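Local coordinates for protein transcriptional regulator (Streptococcus thermophilus LMD-9, PDB 5JUF) that probably activates transcription of competence genes, acting as an RNPP-type quorum sensor that combines a helix-turn-helix DNA-binding domain with a tetratricopeptide-like domain, at residues 138-141 with 142-145; 148-151 with 152-155; 166-169 with 170-173. One frame throughout, in Å; residues are numbered along the deposited sequence.

Interaction 1: residues 138-141 with 142-145; sequences SPKV and EEIY. With SO4 (sulfate ion), chain C.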
loop_
_atom_site.group_PDB
_atom_site.type_symbol
_atom_site.label_atom_id
_atom_site.label_comp_id
_atom_site.label_asym_id
_atom_site.label_seq_id
_atom_site.Cartn_x
_atom_site.Cartn_y
_atom_site.Cartn_z
ATOM N N SER A 138 11.923 10.619 6.816
ATOM C CA SER A 138 12.121 9.182 6.991
ATOM C C SER A 138 13.082 8.660 5.918
ATOM O O SER A 138 12.689 7.887 5.038
ATOM C CB SER A 138 10.770 8.461 6.928
ATOM O OG SER A 138 10.815 7.179 7.521
ATOM N N PRO A 139 14.365 9.034 5.988
ATOM C CA PRO A 139 15.249 8.785 4.830
ATOM C C PRO A 139 15.616 7.325 4.597
ATOM O O PRO A 139 15.782 6.921 3.439
ATOM C CB PRO A 139 16.486 9.650 5.140
ATOM C CG PRO A 139 16.428 9.930 6.605
ATOM C CD PRO A 139 14.983 9.928 6.991
ATOM N N LYS A 140 15.748 6.507 5.640
ATOM C CA LYS A 140 16.042 5.096 5.407
ATOM C C LYS A 140 14.842 4.380 4.800
ATOM O O LYS A 140 14.989 3.573 3.871
ATOM C CB LYS A 140 16.468 4.420 6.708
ATOM C CG LYS A 140 16.611 2.910 6.590
ATOM C CD LYS A 140 17.583 2.498 5.481
ATOM C CE LYS A 140 19.031 2.605 5.935
ATOM N NZ LYS A 140 19.980 2.081 4.905
ATOM N N VAL A 141 13.646 4.655 5.323
ATOM C CA VAL A 141 12.429 4.140 4.701
ATOM C C VAL A 141 12.340 4.600 3.250
ATOM O O VAL A 141 11.981 3.820 2.359
ATOM C CB VAL A 141 11.198 4.578 5.519
ATOM C CG1 VAL A 141 9.897 4.278 4.772
ATOM C CG2 VAL A 141 11.202 3.887 6.876
ATOM N N GLU A 142 12.676 5.875 2.992
ATOM C CA GLU A 142 12.571 6.415 1.642
ATOM C C GLU A 142 13.509 5.691 0.678
ATOM O O GLU A 142 13.125 5.358 -0.450
ATOM C CB GLU A 142 12.868 7.917 1.656
ATOM C CG GLU A 142 12.601 8.579 0.314
ATOM C CD GLU A 142 11.105 8.602 -0.045
ATOM O OE1 GLU A 142 10.258 8.320 0.835
ATOM O OE2 GLU A 142 10.780 8.904 -1.213
ATOM N N GLU A 143 14.745 5.432 1.098
ATOM C CA GLU A 143 15.675 4.730 0.216
ATOM C C GLU A 143 15.148 3.351 -0.164
ATOM O O GLU A 143 15.261 2.924 -1.320
ATOM C CB GLU A 143 17.038 4.628 0.903
ATOM C CG GLU A 143 18.052 3.747 0.193
ATOM C CD GLU A 143 19.326 3.556 1.012
ATOM O OE1 GLU A 143 19.237 3.520 2.260
ATOM O OE2 GLU A 143 20.410 3.436 0.407
ATOM N N ILE A 144 14.558 2.638 0.798
ATOM C CA ILE A 144 14.014 1.315 0.522
ATOM C C ILE A 144 12.764 1.419 -0.339
ATOM O O ILE A 144 12.598 0.666 -1.306
ATOM C CB ILE A 144 13.738 0.578 1.843
ATOM C CG1 ILE A 144 15.074 0.356 2.577
ATOM C CG2 ILE A 144 12.970 -0.726 1.591
ATOM C CD1 ILE A 144 14.935 -0.237 3.963
ATOM N N TYR A 145 11.864 2.343 0.007
ATOM C CA TYR A 145 10.695 2.605 -0.824
ATOM C C TYR A 145 11.070 2.886 -2.281
ATOM O O TYR A 145 10.401 2.393 -3.198
ATOM C CB TYR A 145 9.908 3.774 -0.232
ATOM C CG TYR A 145 9.010 4.433 -1.239
ATOM C CD1 TYR A 145 7.809 3.844 -1.616
ATOM C CD2 TYR A 145 9.360 5.649 -1.816
ATOM C CE1 TYR A 145 6.975 4.452 -2.536
ATOM C CE2 TYR A 145 8.545 6.257 -2.744
ATOM C CZ TYR A 145 7.348 5.644 -3.102
ATOM O OH TYR A 145 6.527 6.253 -4.019
HETATM S S SO4 C . 13.928 6.655 8.907
HETATM O O1 SO4 C . 13.248 7.741 9.609
HETATM O O2 SO4 C . 13.191 6.306 7.694
HETATM O O3 SO4 C . 15.284 7.090 8.561
HETATM O O4 SO4 C . 13.990 5.475 9.770
HETATM O O HOH W 1 10.037 7.695 3.407
#
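Lys140 and Glu143 meet through their charged ends. Lys140 starts with CG anti to the backbone N (chi1 172°), then bends at chi2 and chi3, which turns the chain along the helix toward Glu143. Lys140 NZ lies 3.1 Å from Glu143 OE1, a salt bridge on the syn side of the carboxylate, with the nitrogen 23° out of its plane. The bend at chi2 brings Lys140 CD to 4.1 Å from Ile144 CD1. Glu143 itself stays extended beyond CG. Its side chain also touches Arg35 and Arg39 of helix 34-41.

This is the first turn of helix 139-152, with Ser138 at the N-cap position. The Ser138 side chain makes no capping bond. Its OG, anti to the backbone N, turns instead to a sulfate ion, probably from the crystallisation liquor, and gives sulfate O2 a short hydrogen bond of 2.5 Å. Val141 N gives the same O2 a nearly straight bond of 2.9 Å. Lys140 N reaches sulfate O3 at 3.0 Å. The amides at the start of the helix thus hold the anion, as helix N termini often do.

Ser138 O accepts from Glu142 N at 2.9 Å. A water lies within hydrogen-bonding distance of Ser138 O and Glu142 OE1, 2.7 Å from the latter. Glu142 bends at chi2, and its other oxygen, OE2, binds His172 of helix 160-173.

Interaction 2: residues 148-151 with 152-155; sequences LFEQ and VKRK
The Phe149 ring has Lys153 CB over one face, and the end of the lysine stands on the same side, displaced outward past CD2 and CE2. Lys153 CE lies 3.4 Å from Phe149 CE2, and the two side chains cross at about a right angle. The Arg154 guanidinium receives Glu150 O at its edge, only 10° out of its plane. Arg154 NE donates to Glu150 O at 3.2 Å. Seen from the carbonyl, this donor sits well above the plane, not on a lone pair. The other end of the guanidinium is held by Asp28 O, which bonds to NH2.

Lys153 has CG between the backbone N and the carbonyl carbon (chi1 84°), and a bend at chi3 then carries its amine between the ring and Glu150. The salt bridge from Lys153 NZ to Glu150 OE1 is long, at 3.7 Å. These two side chains run side by side and point the same way.

Val152 places CG2 3.3 Å from Leu148 O, beside the backbone bond that its own N makes to that oxygen. Gln151 turns away to Gln36 and Gly29, while Lys155 pairs with Asp162. Lys153 N bonds to Phe149 O at 2.8 Å, whereas the Arg154 N bond to Gln151 O is weak. A type I beta turn from Val152 to Lys155 leads into the loop joining helix 139-152 to helix 160-173 in the tetratricopeptide-like domain.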
loop_
_atom_site.group_PDB
_atom_site.type_symbol
_atom_site.label_atom_id
_atom_site.label_comp_id
_atom_site.label_asym_id
_atom_site.label_seq_id
_atom_site.Cartn_x
_atom_site.Cartn_y
_atom_site.Cartn_z
ATOM N N LEU A 148 11.627 -0.326 -4.208
ATOM C CA LEU A 148 10.411 -1.123 -4.315
ATOM C C LEU A 148 9.426 -0.479 -5.280
ATOM O O LEU A 148 8.769 -1.177 -6.061
ATOM C CB LEU A 148 9.786 -1.335 -2.929
ATOM C CG LEU A 148 10.430 -2.516 -2.174
ATOM C CD1 LEU A 148 10.072 -2.474 -0.700
ATOM C CD2 LEU A 148 9.957 -3.820 -2.796
ATOM N N PHE A 149 9.340 0.855 -5.281
ATOM C CA PHE A 149 8.437 1.517 -6.219
ATOM C C PHE A 149 8.932 1.412 -7.664
ATOM O O PHE A 149 8.120 1.307 -8.595
ATOM C CB PHE A 149 8.234 2.982 -5.830
ATOM C CG PHE A 149 7.218 3.689 -6.683
ATOM C CD1 PHE A 149 5.902 3.244 -6.723
ATOM C CD2 PHE A 149 7.575 4.784 -7.452
ATOM C CE1 PHE A 149 4.957 3.883 -7.515
ATOM C CE2 PHE A 149 6.629 5.431 -8.242
ATOM C CZ PHE A 149 5.322 4.976 -8.273
ATOM N N GLU A 150 10.253 1.481 -7.886
ATOM C CA GLU A 150 10.764 1.233 -9.235
ATOM C C GLU A 150 10.347 -0.147 -9.734
ATOM O O GLU A 150 10.071 -0.331 -10.925
ATOM C CB GLU A 150 12.300 1.359 -9.271
ATOM C CG GLU A 150 12.851 2.776 -9.023
ATOM C CD GLU A 150 12.686 3.726 -10.214
ATOM O OE1 GLU A 150 12.134 3.312 -11.248
ATOM O OE2 GLU A 150 13.128 4.892 -10.121
ATOM N N GLN A 151 10.281 -1.122 -8.839
ATOM C CA GLN A 151 9.823 -2.457 -9.212
ATOM C C GLN A 151 8.309 -2.506 -9.393
ATOM O O GLN A 151 7.819 -3.098 -10.358
ATOM C CB GLN A 151 10.282 -3.461 -8.151
ATOM C CG GLN A 151 11.811 -3.610 -8.148
ATOM C CD GLN A 151 12.340 -4.424 -6.990
ATOM O OE1 GLN A 151 11.814 -4.358 -5.876
ATOM N NE2 GLN A 151 13.412 -5.178 -7.235
ATOM N N VAL A 152 7.553 -1.893 -8.487
ATOM C CA VAL A 152 6.092 -1.965 -8.581
ATOM C C VAL A 152 5.592 -1.223 -9.812
ATOM O O VAL A 152 4.639 -1.655 -10.468
ATOM C CB VAL A 152 5.448 -1.411 -7.299
ATOM C CG1 VAL A 152 3.936 -1.251 -7.472
ATOM C CG2 VAL A 152 5.725 -2.324 -6.143
ATOM N N LYS A 153 6.227 -0.094 -10.154
ATOM C CA LYS A 153 5.717 0.710 -11.258
ATOM C C LYS A 153 5.852 0.006 -12.604
ATOM O O LYS A 153 5.215 0.431 -13.574
ATOM C CB LYS A 153 6.417 2.080 -11.292
ATOM C CG LYS A 153 7.738 2.072 -12.013
ATOM C CD LYS A 153 8.283 3.482 -12.184
ATOM C CE LYS A 153 8.466 4.159 -10.847
ATOM N NZ LYS A 153 9.135 5.493 -10.969
ATOM N N ARG A 154 6.638 -1.069 -12.682
ATOM C CA ARG A 154 6.725 -1.881 -13.890
ATOM C C ARG A 154 5.702 -3.018 -13.933
ATOM O O ARG A 154 5.504 -3.607 -15.005
ATOM C CB ARG A 154 8.129 -2.480 -14.039
ATOM C CG ARG A 154 9.281 -1.497 -13.918
ATOM C CD ARG A 154 10.612 -2.205 -14.188
ATOM N NE ARG A 154 11.716 -1.713 -13.361
ATOM C CZ ARG A 154 12.991 -2.050 -13.550
ATOM N NH1 ARG A 154 13.953 -1.572 -12.759
ATOM N NH2 ARG A 154 13.305 -2.869 -14.548
ATOM N N LYS A 155 5.049 -3.328 -12.814
ATOM C CA LYS A 155 4.119 -4.447 -12.719
ATOM C C LYS A 155 2.723 -4.069 -13.211
ATOM O O LYS A 155 2.324 -2.903 -13.194
ATOM C CB LYS A 155 4.018 -4.931 -11.262
ATOM C CG LYS A 155 5.378 -5.426 -10.689
ATOM C CD LYS A 155 5.254 -5.910 -9.235
ATOM C CE LYS A 155 4.485 -7.226 -9.143
ATOM N NZ LYS A 155 4.542 -7.855 -7.781
#

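Interaction 3: residues 166-169 with 170-173; sequences IDYY and FFHL
An aromatic cluster of Tyr168, Phe171 and His172 lines one side of helix 160-173, within the ComR tetratricopeptide domain. His172 turns an edge toward the face of Tyr168 in a T-shaped pair, with planes at 85° and centroids 5.1 Å apart. His172 CE1 comes to 3.7 Å from Tyr168 CE2. Phe171 is nearly parallel to Tyr168 but slid aside, so the two rings barely overlap. They meet where Phe171 CD2 lies 3.7 Å from Tyr168 CE1.

His172 also turns back on its own helix. With CG beside the backbone N (chi1 -77°), the imidazole can place ND1 2.8 Å from Tyr168 O, as a donor in the ring plane. His172 N binds the same oxygen from the opposite face of the carbonyl plane, at 3.0 Å. Two N-H groups of one residue therefore grip a single carbonyl, which helps fix the rotation of the imidazole. NE2 bonds to Glu142 OE2; with ND1 donating as well, this would favour a doubly protonated, charged imidazole.

Another side of the helix packs mainly through apolar groups. Ile166 CG2 packs 3.5 Å from Phe170 CE2, the two side chains lying alongside each other, while Ile166 O sits over a face of the Phe170 ring. Tyr169 meets Phe170 obliquely, and Leu173 CD1 lies 3.7 Å from Tyr169 CZ.

Helix 139-152 adds Tyr145 to the cluster and stacks Phe149 on Tyr169. Phe170 packs on Ala212, Ile213 and Leu216 of helix 200-219. Tyr169 and Leu173 meet Phe184 of helix 181-192.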
loop_
_atom_site.group_PDB
_atom_site.type_symbol
_atom_site.label_atom_id
_atom_site.label_comp_id
_atom_site.label_asym_id
_atom_site.label_seq_id
_atom_site.Cartn_x
_atom_site.Cartn_y
_atom_site.Cartn_z
ATOM N N ILE A 166 2.101 1.452 -3.446
ATOM C CA ILE A 166 1.374 2.422 -4.265
ATOM C C ILE A 166 0.676 3.461 -3.388
ATOM O O ILE A 166 0.621 4.652 -3.731
ATOM C CB ILE A 166 0.394 1.678 -5.193
ATOM C CG1 ILE A 166 1.173 1.018 -6.349
ATOM C CG2 ILE A 166 -0.713 2.615 -5.731
ATOM C CD1 ILE A 166 0.321 0.089 -7.178
ATOM N N ASP A 167 0.133 3.031 -2.244
ATOM C CA ASP A 167 -0.444 3.978 -1.289
ATOM C C ASP A 167 0.604 4.970 -0.793
ATOM O O ASP A 167 0.314 6.160 -0.638
ATOM C CB ASP A 167 -1.069 3.209 -0.115
ATOM C CG ASP A 167 -2.088 4.039 0.691
ATOM O OD1 ASP A 167 -2.563 5.090 0.217
ATOM O OD2 ASP A 167 -2.437 3.601 1.803
ATOM N N TYR A 168 1.840 4.507 -0.552
ATOM C CA TYR A 168 2.878 5.437 -0.114
ATOM C C TYR A 168 3.265 6.408 -1.228
ATOM O O TYR A 168 3.608 7.564 -0.950
ATOM C CB TYR A 168 4.103 4.662 0.375
ATOM C CG TYR A 168 4.994 5.414 1.338
ATOM C CD1 TYR A 168 4.461 6.027 2.460
ATOM C CD2 TYR A 168 6.365 5.475 1.148
ATOM C CE1 TYR A 168 5.267 6.695 3.376
ATOM C CE2 TYR A 168 7.200 6.149 2.066
ATOM C CZ TYR A 168 6.634 6.764 3.173
ATOM O OH TYR A 168 7.424 7.430 4.097
ATOM N N TYR A 169 3.207 5.956 -2.487
ATOM C CA TYR A 169 3.371 6.854 -3.630
ATOM C C TYR A 169 2.291 7.940 -3.645
ATOM O O TYR A 169 2.596 9.131 -3.791
ATOM C CB TYR A 169 3.361 6.037 -4.921
ATOM C CG TYR A 169 3.021 6.800 -6.198
ATOM C CD1 TYR A 169 3.826 7.841 -6.657
ATOM C CD2 TYR A 169 1.905 6.457 -6.951
ATOM C CE1 TYR A 169 3.521 8.523 -7.832
ATOM C CE2 TYR A 169 1.595 7.141 -8.134
ATOM C CZ TYR A 169 2.417 8.171 -8.561
ATOM O OH TYR A 169 2.122 8.840 -9.728
ATOM N N PHE A 170 1.027 7.558 -3.451
ATOM C CA PHE A 170 -0.032 8.572 -3.365
ATOM C C PHE A 170 0.217 9.540 -2.207
ATOM O O PHE A 170 -0.049 10.744 -2.323
ATOM C CB PHE A 170 -1.402 7.901 -3.220
ATOM C CG PHE A 170 -1.819 7.095 -4.418
ATOM C CD1 PHE A 170 -1.378 7.434 -5.690
ATOM C CD2 PHE A 170 -2.642 5.989 -4.271
ATOM C CE1 PHE A 170 -1.758 6.690 -6.794
ATOM C CE2 PHE A 170 -3.021 5.243 -5.380
ATOM C CZ PHE A 170 -2.581 5.593 -6.634
ATOM N N PHE A 171 0.743 9.025 -1.087
ATOM C CA PHE A 171 1.139 9.864 0.047
ATOM C C PHE A 171 2.182 10.905 -0.363
ATOM O O PHE A 171 2.140 12.049 0.106
ATOM C CB PHE A 171 1.651 8.945 1.170
ATOM C CG PHE A 171 1.891 9.625 2.510
ATOM C CD1 PHE A 171 0.827 10.108 3.273
ATOM C CD2 PHE A 171 3.174 9.686 3.047
ATOM C CE1 PHE A 171 1.052 10.687 4.515
ATOM C CE2 PHE A 171 3.407 10.258 4.299
ATOM C CZ PHE A 171 2.341 10.768 5.027
ATOM N N HIS A 172 3.120 10.542 -1.255
ATOM C CA HIS A 172 4.070 11.537 -1.770
ATOM C C HIS A 172 3.369 12.629 -2.575
ATOM O O HIS A 172 3.868 13.758 -2.662
ATOM C CB HIS A 172 5.135 10.887 -2.668
ATOM C CG HIS A 172 6.209 10.147 -1.929
ATOM N ND1 HIS A 172 5.957 9.030 -1.163
ATOM C CD2 HIS A 172 7.548 10.343 -1.879
ATOM C CE1 HIS A 172 7.092 8.576 -0.661
ATOM N NE2 HIS A 172 8.073 9.356 -1.079
ATOM N N LEU A 173 2.233 12.314 -3.188
ATOM C CA LEU A 173 1.549 13.270 -4.054
ATOM C C LEU A 173 0.589 14.186 -3.305
ATOM O O LEU A 173 0.085 15.143 -3.904
ATOM C CB LEU A 173 0.772 12.537 -5.150
ATOM C CG LEU A 173 1.569 11.654 -6.109
ATOM C CD1 LEU A 173 0.649 11.181 -7.235
ATOM C CD2 LEU A 173 2.785 12.379 -6.656
#

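How the interactions relate
Interactions 1 and 2 lie at the start and end of helix 139-152, with centres about 15 Å apart. Interaction 3 lies on the next helix, 160-173. Interaction 1 is a surface contact built on charges, a water and an anion. Interaction 2 is partly buried and mixes an aromatic ring with lysine and arginine where the helix ends. Interaction 3 is also partly buried, closer to the centre of the chain, and mostly aromatic. It touches both of the others. Glu142 and Tyr145 reach it from interaction 1, and Phe149 and Val152 from interaction 2, so side chains from both ends of helix 139-152 meet helix 160-173.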